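Local coordinates for chromosomal replication initiator protein DnaA (PDB 1L8Q), which probably initiates and regulates chromosomal replication by binding the replication origin in its ATP-bound form, as an AAA+ nucleotide-binding protein with a separate double-stranded-DNA-binding domain, at residues Thr198-Val201 with Arg202-Glu205; Asn168-Arg171 with Phe172-Lys176; Asn59-Lys63 with Arg64-Val68. All coordinates share one frame; numbering follows the deposited sequence.

Contact 1 of 3, residues Thr198-Val201 with Arg202-Glu205; sequences TKNV and REIE. With ADP (adenosine-5'-diphosphate), chain C.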
loop_
_atom_site.group_PDB
_atom_site.type_symbol
_atom_site.label_atom_id
_atom_site.label_comp_id
_atom_site.label_asym_id
_atom_site.label_seq_id
_atom_site.Cartn_x
_atom_site.Cartn_y
_atom_site.Cartn_z
ATOM N N THR A 198 -7.704 -8.860 6.418
ATOM C CA THR A 198 -6.469 -8.119 6.264
ATOM C C THR A 198 -5.688 -8.532 5.027
ATOM O O THR A 198 -5.838 -9.649 4.525
ATOM C CB THR A 198 -5.583 -8.260 7.524
ATOM O OG1 THR A 198 -5.052 -9.585 7.606
ATOM C CG2 THR A 198 -6.401 -8.130 8.782
ATOM N N LYS A 199 -4.838 -7.621 4.549
ATOM C CA LYS A 199 -4.011 -7.860 3.375
ATOM C C LYS A 199 -2.570 -7.451 3.680
ATOM O O LYS A 199 -1.628 -7.940 3.069
ATOM C CB LYS A 199 -4.544 -7.047 2.206
ATOM C CG LYS A 199 -4.656 -5.555 2.495
ATOM C CD LYS A 199 -4.639 -4.714 1.205
ATOM C CE LYS A 199 -4.952 -3.240 1.495
ATOM N NZ LYS A 199 -4.416 -2.319 0.446
ATOM N N ASN A 200 -2.431 -6.551 4.649
ATOM C CA ASN A 200 -1.169 -5.948 5.057
ATOM C C ASN A 200 -0.777 -6.506 6.406
ATOM O O ASN A 200 -1.570 -7.139 7.054
ATOM C CB ASN A 200 -1.404 -4.450 5.289
ATOM C CG ASN A 200 -0.940 -3.616 4.170
ATOM O OD1 ASN A 200 0.111 -3.882 3.586
ATOM N ND2 ASN A 200 -1.705 -2.560 3.844
ATOM N N VAL A 201 0.435 -6.199 6.850
ATOM C CA VAL A 201 0.826 -6.430 8.212
ATOM C C VAL A 201 0.285 -5.255 9.040
ATOM O O VAL A 201 -0.002 -5.398 10.235
ATOM C CB VAL A 201 2.358 -6.493 8.354
ATOM C CG1 VAL A 201 2.813 -5.854 9.657
ATOM C CG2 VAL A 201 2.826 -7.917 8.291
ATOM N N ARG A 202 0.148 -4.097 8.401
ATOM C CA ARG A 202 -0.400 -2.917 9.056
ATOM C C ARG A 202 -1.826 -3.190 9.549
ATOM O O ARG A 202 -2.192 -2.815 10.651
ATOM C CB ARG A 202 -0.396 -1.716 8.105
ATOM C CG ARG A 202 -0.540 -0.376 8.793
ATOM C CD ARG A 202 -0.918 0.790 7.862
ATOM N NE ARG A 202 0.202 1.290 7.044
ATOM C CZ ARG A 202 1.364 1.737 7.534
ATOM N NH1 ARG A 202 1.587 1.746 8.849
ATOM N NH2 ARG A 202 2.304 2.175 6.704
ATOM N N GLU A 203 -2.622 -3.850 8.721
ATOM C CA GLU A 203 -4.001 -4.152 9.069
ATOM C C GLU A 203 -4.042 -5.264 10.114
ATOM O O GLU A 203 -4.908 -5.291 10.990
ATOM C CB GLU A 203 -4.808 -4.526 7.810
ATOM C CG GLU A 203 -4.905 -3.384 6.805
ATOM C CD GLU A 203 -5.560 -3.794 5.499
ATOM O OE1 GLU A 203 -5.954 -4.979 5.389
ATOM O OE2 GLU A 203 -5.677 -2.932 4.579
ATOM N N ILE A 204 -3.088 -6.175 10.024
ATOM C CA ILE A 204 -2.989 -7.257 10.979
ATOM C C ILE A 204 -2.667 -6.692 12.361
ATOM O O ILE A 204 -3.274 -7.068 13.346
ATOM C CB ILE A 204 -1.909 -8.252 10.534
ATOM C CG1 ILE A 204 -2.372 -9.007 9.290
ATOM C CG2 ILE A 204 -1.596 -9.224 11.637
ATOM C CD1 ILE A 204 -1.312 -9.905 8.699
ATOM N N GLU A 205 -1.703 -5.784 12.430
ATOM C CA GLU A 205 -1.363 -5.160 13.699
ATOM C C GLU A 205 -2.517 -4.279 14.204
ATOM O O GLU A 205 -2.799 -4.232 15.404
ATOM C CB GLU A 205 -0.042 -4.390 13.597
ATOM C CG GLU A 205 1.152 -5.318 13.714
ATOM C CD GLU A 205 2.485 -4.623 13.606
ATOM O OE1 GLU A 205 2.519 -3.377 13.544
ATOM O OE2 GLU A 205 3.510 -5.343 13.573
HETATM P PB ADP C . 6.048 -2.378 1.208
HETATM O O1B ADP C . 7.450 -1.757 1.310
HETATM O O2B ADP C . 5.822 -3.198 -0.028
HETATM O O3B ADP C . 4.945 -1.420 1.531
HETATM P PA ADP C . 7.101 -3.474 3.490
HETATM O O1A ADP C . 8.417 -4.025 2.974
HETATM O O2A ADP C . 7.220 -2.060 4.032
HETATM O O3A ADP C . 5.991 -3.471 2.349
HETATM O "O5'" ADP C . 6.490 -4.469 4.572
HETATM C "C5'" ADP C . 5.303 -4.138 5.270
HETATM C "C4'" ADP C . 5.346 -4.932 6.552
HETATM O "O4'" ADP C . 5.021 -6.313 6.293
HETATM C "C3'" ADP C . 6.757 -4.929 7.096
HETATM O "O3'" ADP C . 6.616 -4.979 8.508
HETATM C "C2'" ADP C . 7.327 -6.230 6.576
HETATM O "O2'" ADP C . 8.408 -6.775 7.314
HETATM C "C1'" ADP C . 6.139 -7.151 6.594
HETATM N N9 ADP C . 6.345 -8.141 5.529
HETATM C C8 ADP C . 6.158 -7.946 4.203
HETATM N N7 ADP C . 6.453 -9.089 3.512
HETATM C C5 ADP C . 6.849 -10.008 4.400
HETATM C C6 ADP C . 7.301 -11.405 4.346
HETATM N N6 ADP C . 7.395 -12.065 3.180
HETATM N N1 ADP C . 7.618 -12.009 5.497
HETATM C C2 ADP C . 7.527 -11.375 6.684
HETATM N N3 ADP C . 7.117 -10.099 6.797
HETATM C C4 ADP C . 6.779 -9.385 5.719
#

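Contact 2 of 3, residues Asn168-Arg171 with Phe172-Lys176; sequences NKTR and FKIIK. With ADP (adenosine-5'-diphosphate), chain C.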
loop_
_atom_site.group_PDB
_atom_site.type_symbol
_atom_site.label_atom_id
_atom_site.label_comp_id
_atom_site.label_asym_id
_atom_site.label_seq_id
_atom_site.Cartn_x
_atom_site.Cartn_y
_atom_site.Cartn_z
ATOM N N ASN A 168 -1.955 -15.427 0.072
ATOM C CA ASN A 168 -2.659 -15.968 1.240
ATOM C C ASN A 168 -1.824 -16.920 2.096
ATOM O O ASN A 168 -1.826 -16.832 3.311
ATOM C CB ASN A 168 -3.970 -16.660 0.820
ATOM C CG ASN A 168 -5.021 -15.678 0.298
ATOM O OD1 ASN A 168 -5.154 -14.569 0.793
ATOM N ND2 ASN A 168 -5.764 -16.097 -0.709
ATOM N N LYS A 169 -1.116 -17.838 1.467
ATOM C CA LYS A 169 -0.302 -18.764 2.236
ATOM C C LYS A 169 0.718 -17.991 3.061
ATOM O O LYS A 169 1.040 -18.380 4.182
ATOM C CB LYS A 169 0.393 -19.784 1.335
ATOM C CG LYS A 169 1.095 -20.892 2.116
ATOM C CD LYS A 169 1.687 -21.988 1.205
ATOM C CE LYS A 169 1.867 -23.330 1.981
ATOM N NZ LYS A 169 3.123 -23.427 2.812
ATOM N N THR A 170 1.188 -16.872 2.517
ATOM C CA THR A 170 2.187 -16.055 3.188
ATOM C C THR A 170 1.610 -15.240 4.367
ATOM O O THR A 170 2.147 -15.289 5.471
ATOM C CB THR A 170 2.922 -15.179 2.159
ATOM O OG1 THR A 170 3.715 -16.024 1.316
ATOM C CG2 THR A 170 3.950 -14.300 2.822
ATOM N N ARG A 171 0.522 -14.510 4.139
ATOM C CA ARG A 171 -0.124 -13.774 5.225
ATOM C C ARG A 171 -0.357 -14.720 6.394
ATOM O O ARG A 171 -0.049 -14.417 7.537
ATOM C CB ARG A 171 -1.480 -13.226 4.783
ATOM C CG ARG A 171 -1.446 -11.840 4.221
ATOM C CD ARG A 171 -2.809 -11.170 4.105
ATOM N NE ARG A 171 -3.682 -11.894 3.190
ATOM C CZ ARG A 171 -4.900 -12.294 3.509
ATOM N NH1 ARG A 171 -5.385 -12.022 4.719
ATOM N NH2 ARG A 171 -5.634 -12.959 2.630
ATOM N N PHE A 172 -0.923 -15.873 6.078
ATOM C CA PHE A 172 -1.187 -16.893 7.052
ATOM C C PHE A 172 0.027 -17.115 7.951
ATOM O O PHE A 172 -0.072 -17.002 9.176
ATOM C CB PHE A 172 -1.584 -18.189 6.340
ATOM C CG PHE A 172 -1.824 -19.342 7.255
ATOM C CD1 PHE A 172 -2.887 -19.336 8.133
ATOM C CD2 PHE A 172 -0.998 -20.456 7.213
ATOM C CE1 PHE A 172 -3.125 -20.428 8.989
ATOM C CE2 PHE A 172 -1.216 -21.554 8.059
ATOM C CZ PHE A 172 -2.288 -21.538 8.951
ATOM N N LYS A 173 1.169 -17.434 7.355
ATOM C CA LYS A 173 2.366 -17.646 8.152
ATOM C C LYS A 173 2.702 -16.376 8.943
ATOM O O LYS A 173 3.022 -16.443 10.139
ATOM C CB LYS A 173 3.537 -18.092 7.279
ATOM C CG LYS A 173 3.273 -19.399 6.549
ATOM C CD LYS A 173 4.527 -19.976 5.952
ATOM C CE LYS A 173 4.212 -21.155 5.061
ATOM N NZ LYS A 173 5.413 -21.567 4.270
ATOM N N ILE A 174 2.606 -15.219 8.291
ATOM C CA ILE A 174 2.893 -13.973 8.975
ATOM C C ILE A 174 1.942 -13.820 10.177
ATOM O O ILE A 174 2.366 -13.598 11.321
ATOM C CB ILE A 174 2.805 -12.792 8.013
ATOM C CG1 ILE A 174 3.999 -12.816 7.060
ATOM C CG2 ILE A 174 2.790 -11.492 8.779
ATOM C CD1 ILE A 174 3.989 -11.696 6.012
ATOM N N ILE A 175 0.661 -13.993 9.922
ATOM C CA ILE A 175 -0.319 -13.885 10.981
ATOM C C ILE A 175 0.072 -14.726 12.193
ATOM O O ILE A 175 -0.053 -14.284 13.333
ATOM C CB ILE A 175 -1.703 -14.267 10.452
ATOM C CG1 ILE A 175 -2.290 -13.102 9.639
ATOM C CG2 ILE A 175 -2.611 -14.634 11.574
ATOM C CD1 ILE A 175 -3.473 -13.501 8.757
ATOM N N LYS A 176 0.546 -15.941 11.961
ATOM C CA LYS A 176 0.994 -16.769 13.063
ATOM C C LYS A 176 2.148 -16.103 13.770
ATOM O O LYS A 176 2.171 -16.061 14.989
ATOM C CB LYS A 176 1.446 -18.129 12.587
ATOM C CG LYS A 176 0.346 -19.156 12.356
ATOM C CD LYS A 176 0.900 -20.228 11.426
ATOM C CE LYS A 176 0.091 -21.487 11.434
ATOM N NZ LYS A 176 0.812 -22.570 10.687
HETATM P PB ADP C . 6.048 -2.378 1.208
HETATM O O1B ADP C . 7.450 -1.757 1.310
HETATM O O2B ADP C . 5.822 -3.198 -0.028
HETATM O O3B ADP C . 4.945 -1.420 1.531
HETATM P PA ADP C . 7.101 -3.474 3.490
HETATM O O1A ADP C . 8.417 -4.025 2.974
HETATM O O2A ADP C . 7.220 -2.060 4.032
HETATM O O3A ADP C . 5.991 -3.471 2.349
HETATM O "O5'" ADP C . 6.490 -4.469 4.572
HETATM C "C5'" ADP C . 5.303 -4.138 5.270
HETATM C "C4'" ADP C . 5.346 -4.932 6.552
HETATM O "O4'" ADP C . 5.021 -6.313 6.293
HETATM C "C3'" ADP C . 6.757 -4.929 7.096
HETATM O "O3'" ADP C . 6.616 -4.979 8.508
HETATM C "C2'" ADP C . 7.327 -6.230 6.576
HETATM O "O2'" ADP C . 8.408 -6.775 7.314
HETATM C "C1'" ADP C . 6.139 -7.151 6.594
HETATM N N9 ADP C . 6.345 -8.141 5.529
HETATM C C8 ADP C . 6.158 -7.946 4.203
HETATM N N7 ADP C . 6.453 -9.089 3.512
HETATM C C5 ADP C . 6.849 -10.008 4.400
HETATM C C6 ADP C . 7.301 -11.405 4.346
HETATM N N6 ADP C . 7.395 -12.065 3.180
HETATM N N1 ADP C . 7.618 -12.009 5.497
HETATM C C2 ADP C . 7.527 -11.375 6.684
HETATM N N3 ADP C . 7.117 -10.099 6.797
HETATM C C4 ADP C . 6.779 -9.385 5.719
#

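Contact 3 of 3, residues Asn59-Lys63 with Arg64-Val68; sequences NEAKK and RGYRV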
loop_
_atom_site.group_PDB
_atom_site.type_symbol
_atom_site.label_atom_id
_atom_site.label_comp_id
_atom_site.label_asym_id
_atom_site.label_seq_id
_atom_site.Cartn_x
_atom_site.Cartn_y
_atom_site.Cartn_z
ATOM N N ASN A 59 21.269 -4.996 4.472
ATOM C CA ASN A 59 21.863 -5.506 5.696
ATOM C C ASN A 59 22.849 -6.633 5.426
ATOM O O ASN A 59 23.899 -6.703 6.068
ATOM C CB ASN A 59 20.799 -5.940 6.703
ATOM C CG ASN A 59 20.068 -4.773 7.298
ATOM O OD1 ASN A 59 20.625 -3.688 7.432
ATOM N ND2 ASN A 59 18.809 -4.971 7.633
ATOM N N GLU A 60 22.513 -7.500 4.475
ATOM C CA GLU A 60 23.393 -8.590 4.088
ATOM C C GLU A 60 24.687 -8.058 3.504
ATOM O O GLU A 60 25.779 -8.443 3.934
ATOM C CB GLU A 60 22.725 -9.481 3.048
ATOM C CG GLU A 60 22.313 -10.837 3.555
ATOM C CD GLU A 60 23.493 -11.695 3.939
ATOM O OE1 GLU A 60 24.282 -12.053 3.043
ATOM O OE2 GLU A 60 23.632 -12.019 5.140
ATOM N N ALA A 61 24.568 -7.184 2.509
ATOM C CA ALA A 61 25.745 -6.653 1.850
ATOM C C ALA A 61 26.653 -5.948 2.861
ATOM O O ALA A 61 27.881 -5.972 2.734
ATOM C CB ALA A 61 25.351 -5.717 0.723
ATOM N N LYS A 62 26.055 -5.342 3.878
ATOM C CA LYS A 62 26.846 -4.621 4.862
ATOM C C LYS A 62 27.537 -5.590 5.801
ATOM O O LYS A 62 28.701 -5.418 6.156
ATOM C CB LYS A 62 25.978 -3.648 5.658
ATOM C CG LYS A 62 26.786 -2.707 6.512
ATOM C CD LYS A 62 25.930 -1.599 7.082
ATOM C CE LYS A 62 25.142 -2.091 8.277
ATOM N NZ LYS A 62 24.686 -0.955 9.121
ATOM N N LYS A 63 26.802 -6.615 6.197
ATOM C CA LYS A 63 27.328 -7.638 7.074
ATOM C C LYS A 63 28.472 -8.372 6.379
ATOM O O LYS A 63 29.294 -9.013 7.022
ATOM C CB LYS A 63 26.206 -8.601 7.479
ATOM C CG LYS A 63 26.655 -9.966 7.986
ATOM C CD LYS A 63 25.467 -10.757 8.542
ATOM C CE LYS A 63 24.161 -10.283 7.914
ATOM N NZ LYS A 63 22.997 -11.159 8.249
ATOM N N ARG A 64 28.527 -8.252 5.057
ATOM C CA ARG A 64 29.577 -8.893 4.280
ATOM C C ARG A 64 30.736 -7.943 4.045
ATOM O O ARG A 64 31.796 -8.363 3.579
ATOM C CB ARG A 64 29.030 -9.413 2.953
ATOM C CG ARG A 64 28.466 -10.811 3.042
ATOM C CD ARG A 64 27.148 -10.999 2.313
ATOM N NE ARG A 64 27.327 -11.402 0.925
ATOM C CZ ARG A 64 26.770 -12.477 0.393
ATOM N NH1 ARG A 64 25.998 -13.268 1.134
ATOM N NH2 ARG A 64 26.988 -12.769 -0.879
ATOM N N GLY A 65 30.527 -6.663 4.361
ATOM C CA GLY A 65 31.572 -5.659 4.238
ATOM C C GLY A 65 31.390 -4.608 3.149
ATOM O O GLY A 65 32.252 -3.735 2.993
ATOM N N TYR A 66 30.282 -4.673 2.404
ATOM C CA TYR A 66 30.042 -3.731 1.310
ATOM C C TYR A 66 29.545 -2.362 1.785
ATOM O O TYR A 66 28.896 -2.245 2.812
ATOM C CB TYR A 66 29.045 -4.317 0.305
ATOM C CG TYR A 66 29.548 -5.528 -0.436
ATOM C CD1 TYR A 66 30.430 -5.394 -1.496
ATOM C CD2 TYR A 66 29.136 -6.806 -0.084
ATOM C CE1 TYR A 66 30.894 -6.497 -2.181
ATOM C CE2 TYR A 66 29.593 -7.915 -0.760
ATOM C CZ TYR A 66 30.475 -7.758 -1.810
ATOM O OH TYR A 66 30.949 -8.861 -2.502
ATOM N N ARG A 67 29.857 -1.334 1.013
ATOM C CA ARG A 67 29.412 0.023 1.278
ATOM C C ARG A 67 27.987 0.170 0.709
ATOM O O ARG A 67 27.756 -0.062 -0.486
ATOM C CB ARG A 67 30.365 0.988 0.575
ATOM C CG ARG A 67 30.745 2.249 1.358
ATOM C CD ARG A 67 31.846 3.074 0.678
ATOM N NE ARG A 67 32.411 4.093 1.560
ATOM C CZ ARG A 67 33.672 4.096 1.975
ATOM N NH1 ARG A 67 34.505 3.126 1.591
ATOM N NH2 ARG A 67 34.108 5.068 2.778
ATOM N N VAL A 68 27.027 0.546 1.552
ATOM C CA VAL A 68 25.629 0.548 1.128
ATOM C C VAL A 68 24.906 1.844 1.404
ATOM O O VAL A 68 25.134 2.466 2.405
ATOM C CB VAL A 68 24.834 -0.552 1.878
ATOM C CG1 VAL A 68 23.385 -0.592 1.410
ATOM C CG2 VAL A 68 25.490 -1.903 1.721
#

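Contact 1 of 3, residues Thr198-Val201 with Arg202-Glu205
E203 reaches back from the first turn of helix 201-214 and lays its carboxylate against K199, just before the helix starts. The two side chains slant across each other. E203 OE1 accepts the backbone amide of K199 at 3.0 Å from K199 N, and the amide comes in from above the carboxylate plane, 42° out of it, with an N-H...O angle of 139°. E203 can do this because its CG sits beside its own backbone N (chi1 -63°) and the rest of the chain is extended, so that the acid points back toward the residues that lead into the helix. The K199 chain passes along the other oxygen, with K199 CE 3.2 Å from E203 OE2. K199 NZ is 4.4 Å from the same oxygen, too far for a salt bridge, though the opposite charges probably still attract.

Behind this pair, T198 and I204 meet at about a right angle, and I204 CG1 touches T198 OG1, a hydroxyl that is hydrogen-bonded to L194 O. V201 and E205 lie side by side and point the same way, one turn apart; E205 N bonds V201 O at 2.8 Å, while the E205 carboxylate goes on to a salt bridge with K178. On the nucleotide side, V201 turns its isopropyl group to the sugar, with V201 CG2 3.4 Å from ADP O4'. R202, which follows, belongs to the ATP site. A helix start that offers an arginine to the nucleotide at this place is consistent with the sensor II element of AAA+ proteins.

Contact 2 of 3, residues Asn168-Arg171 with Phe172-Lys176
I174 N gives its hydrogen to T170 O at 2.9 Å, a nearly straight bond of 170° in the first turns of helix 168-181. Two residues earlier F172 N makes the same kind of bond, 3.1 Å from N168 O, and the bond from K173 N to K169 O is weak.

The side chains divide between the faces of the helix. Toward the nucleotide, T170 CG2 and I174 CD1 are 4.1 Å apart, their side chains slanting across each other. I174 CG1 lies anti to the carbonyl carbon (chi1 -72°) and carries the terminal methyl to the adenine, where I174 CD1 is 3.6 Å from ADP N3. T170 faces the same way with its methyl, whereas its hydroxyl turns back to hydrogen-bond D167 just ahead of the helix. On another side K169 bends at its last torsion (chi4 -82°), which brings its ammonium group beside that of K173; the exact spacing of two such lysine ends is uncertain. The F172 ring has K176 CD 4.1 Å above one face, offset toward the rim, while K169 O lies at its edge.

R171 bends at CG-CD and sends its guanidinium back along the helix; its NH1 is hydrogen-bonded to L195 O at the end of helix 188-197. F172 packs on I191 and L195 of that helix, and I175 covers L194 and L195. I174 and I175 meet V201 and I204 of helix 201-214, so the segment is wedged between these two helices and the bound adenine.

Contact 3 of 3, residues Asn59-Lys63 with Arg64-Val68
After helix 50-63 the chain turns away at G65, with a phi of 111°, while two backbone bonds reach back into the last turn: Y66 N to A61 O at 2.7 Å and G65 N to K62 O at 2.8 Å. This is a Schellman motif, and G65 is fitted to it because a CB at these backbone angles would jam against the carbonyl oxygen of R64. From the turn the chain runs into strand 68-72 of the parallel AAA+ sheet. E60 and R64 slant across each other on one flank: R64 NH1 meets E60 OE1 at 2.8 Å, nearly along its C-O axis, with carboxylate and guanidinium planes 88° apart. The other oxygen takes a weak salt bridge, K63 NZ lying 3.3 Å from E60 OE2, and R64 NH2 pairs with E31. With an alanine here in place of E60 the carboxylate is gone, and K63 would probably be left without this partner and the R64 guanidinium with one grip fewer beside its pairing with E31. Beneath the turn A61 CB packs at 3.9 Å against V68 CG2 and at 4.0 Å against Y66 CB, and both A61 and V68 rest on L101 of strand 101-105.

How the contacts relate
Along the chain contact 3 comes first, then contact 2, then contact 1, all within the AAA+ region. Contacts 1 and 2 are neighbours, their centres 11 Å apart, and they touch where helices 168-181 and 201-214 pack together. Both border ADP, contact 2 at the adenine and contact 1 at the ribose, and so form a helical side of the pocket. Contact 3 lies about 30 Å from them between centres, its nearest atoms about 16 Å away. It sits at the far end of helix 50-63, which begins at the phosphate-binding residues and here hands the chain to strand 68-72 at one edge of the parallel sheet.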